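Local coordinates for glutamate receptor kainate-like protein (PDB 4ZDM) that probably forms a subunit of a glycine-activated, glutamate-receptor-like ion channel, its ligand-binding domain here holding glycine, at residues S46-D51 with N229-F234. Sequence-based numbering, arbitrary orientation.
Sequences SMMSQD and NLVDTF
The ring of Phe234 lies with one face on the backbone of Met48: CA of Met48 is 3.7 Å from the ring centroid and 16° off the ring normal, the geometry of a CH-pi contact offset toward the rim. Two further groups approach the ring obliquely, CB of Asp51 at 3.7 Å from CD1 of Phe234 and the carbonyl carbon of Met47 at 3.6 Å from CZ. CG of Asp51 also lies near CD1, with the carboxylate plane turned 52° from the ring. In Phe234 the CB bond already points toward 46-51 and CG lies anti to the backbone N (chi1 179°); the ring continues to Met48, where CZ of Phe234 comes within 3.5 Å of Met48 N. Met48 also follows the CE2 and CD2 side of the ring with its side chain; its CB stands 3.6 Å from CE2 of Phe234, and CG and CE both meet CD2. The sulfur takes part in an oblique Met-aromatic contact, with SD of Met48 5.5 Å from the Phe234 centroid. The bend at chi3 sets CE of Met48 near both CD2 of Phe234 and CG1 of Val231, 3.9 Å from the latter, extending the apolar patch. An alanine in place of Phe234 would probably open a gap between the helices, leaving Met48 without its aromatic neighbour and its side chain freer to turn. Leu52 of helix 40-52 also packs on Val231 and Phe234, and Met90 of strand 90-92 touches Met48 and Val231, linking the pair to the sheet. The arrangement is apolar helix-helix packing, with segment axes 10.7 Å apart at closest approach, between helices 40-52 and 228-240 of a bilobed ligand-binding domain with the periplasmic-binding-protein fold.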
loop_
_atom_site.group_PDB
_atom_site.type_symbol
_atom_site.label_atom_id
_atom_site.label_comp_id
_atom_site.label_asym_id
_atom_site.label_seq_id
_atom_site.Cartn_x
_atom_site.Cartn_y
_atom_site.Cartn_z
ATOM N N SER A 46 11.901 12.944 -4.025
ATOM C CA SER A 46 12.833 12.882 -2.913
ATOM C C SER A 46 12.773 14.139 -2.061
ATOM O O SER A 46 12.689 14.049 -0.823
ATOM C CB SER A 46 14.214 12.625 -3.451
ATOM O OG SER A 46 15.139 12.640 -2.374
ATOM N N MET A 47 12.776 15.304 -2.689
ATOM C CA MET A 47 12.683 16.539 -1.934
ATOM C C MET A 47 11.334 16.681 -1.236
ATOM O O MET A 47 11.243 17.162 -0.105
ATOM C CB MET A 47 12.940 17.738 -2.858
ATOM C CG MET A 47 14.308 17.782 -3.440
ATOM S SD MET A 47 14.578 19.296 -4.406
ATOM C CE MET A 47 12.969 19.470 -5.213
ATOM N N MET A 48 10.268 16.254 -1.908
ATOM C CA MET A 48 8.939 16.322 -1.310
ATOM C C MET A 48 8.825 15.434 -0.084
ATOM O O MET A 48 8.222 15.826 0.906
ATOM C CB MET A 48 7.905 15.935 -2.380
ATOM C CG MET A 48 6.486 16.128 -1.959
ATOM S SD MET A 48 5.278 15.526 -3.155
ATOM C CE MET A 48 5.337 16.807 -4.371
ATOM N N SER A 49 9.389 14.243 -0.153
ATOM C CA SER A 49 9.303 13.336 0.965
ATOM C C SER A 49 10.003 13.910 2.184
ATOM O O SER A 49 9.547 13.754 3.314
ATOM C CB SER A 49 9.900 11.999 0.588
ATOM O OG SER A 49 11.331 12.076 0.552
ATOM N N GLN A 50 11.132 14.568 1.943
ATOM C CA GLN A 50 11.915 15.150 3.062
ATOM C C GLN A 50 11.135 16.269 3.696
ATOM O O GLN A 50 11.032 16.349 4.923
ATOM C CB GLN A 50 13.261 15.622 2.533
ATOM C CG GLN A 50 14.142 16.223 3.579
ATOM C CD GLN A 50 15.490 16.590 2.986
ATOM O OE1 GLN A 50 15.639 16.687 1.760
ATOM N NE2 GLN A 50 16.484 16.770 3.848
ATOM N N ASP A 51 10.475 17.121 2.907
ATOM C CA ASP A 51 9.665 18.198 3.419
ATOM C C ASP A 51 8.378 17.740 4.089
ATOM O O ASP A 51 8.069 18.149 5.230
ATOM C CB ASP A 51 9.353 19.179 2.287
ATOM C CG ASP A 51 8.797 20.485 2.772
ATOM O OD1 ASP A 51 7.611 20.549 3.110
ATOM O OD2 ASP A 51 9.574 21.442 2.864
ATOM N N ASN A 229 -3.351 19.257 -0.257
ATOM C CA ASN A 229 -2.934 20.609 -0.019
ATOM C C ASN A 229 -1.448 20.715 0.297
ATOM O O ASN A 229 -0.794 21.663 -0.133
ATOM C CB ASN A 229 -3.761 21.241 1.124
ATOM C CG ASN A 229 -5.217 21.454 0.747
ATOM O OD1 ASN A 229 -5.569 21.565 -0.424
ATOM N ND2 ASN A 229 -6.078 21.527 1.763
ATOM N N LEU A 230 -0.884 19.750 1.023
ATOM C CA LEU A 230 0.538 19.763 1.329
ATOM C C LEU A 230 1.389 19.515 0.089
ATOM O O LEU A 230 2.443 20.132 -0.106
ATOM C CB LEU A 230 0.882 18.743 2.432
ATOM C CG LEU A 230 0.360 19.102 3.835
ATOM C CD1 LEU A 230 0.630 17.910 4.746
ATOM C CD2 LEU A 230 1.042 20.309 4.362
ATOM N N VAL A 231 0.941 18.622 -0.781
ATOM C CA VAL A 231 1.630 18.369 -2.044
ATOM C C VAL A 231 1.627 19.636 -2.892
ATOM O O VAL A 231 2.622 20.026 -3.460
ATOM C CB VAL A 231 0.972 17.197 -2.783
ATOM C CG1 VAL A 231 1.421 17.057 -4.194
ATOM C CG2 VAL A 231 1.263 15.887 -2.072
ATOM N N ASP A 232 0.460 20.258 -2.988
ATOM C CA ASP A 232 0.312 21.493 -3.799
ATOM C C ASP A 232 1.229 22.611 -3.310
ATOM O O ASP A 232 1.878 23.267 -4.118
ATOM C CB ASP A 232 -1.126 21.963 -3.792
ATOM C CG ASP A 232 -2.061 21.135 -4.646
ATOM O OD1 ASP A 232 -1.638 20.222 -5.366
ATOM O OD2 ASP A 232 -3.301 21.405 -4.568
ATOM N N THR A 233 1.313 22.800 -1.998
ATOM C CA THR A 233 2.157 23.855 -1.426
ATOM C C THR A 233 3.616 23.556 -1.740
ATOM O O THR A 233 4.386 24.453 -2.134
ATOM C CB THR A 233 1.903 23.946 0.052
ATOM O OG1 THR A 233 0.577 24.496 0.224
ATOM C CG2 THR A 233 2.926 24.875 0.711
ATOM N N PHE A 234 4.033 22.297 -1.567
ATOM C CA PHE A 234 5.403 21.967 -1.887
ATOM C C PHE A 234 5.701 22.193 -3.361
ATOM O O PHE A 234 6.751 22.757 -3.720
ATOM C CB PHE A 234 5.708 20.505 -1.524
ATOM C CG PHE A 234 7.103 20.129 -1.856
ATOM C CD1 PHE A 234 8.115 20.456 -0.991
ATOM C CD2 PHE A 234 7.404 19.570 -3.077
ATOM C CE1 PHE A 234 9.426 20.223 -1.318
ATOM C CE2 PHE A 234 8.760 19.313 -3.386
ATOM C CZ PHE A 234 9.703 19.644 -2.496
#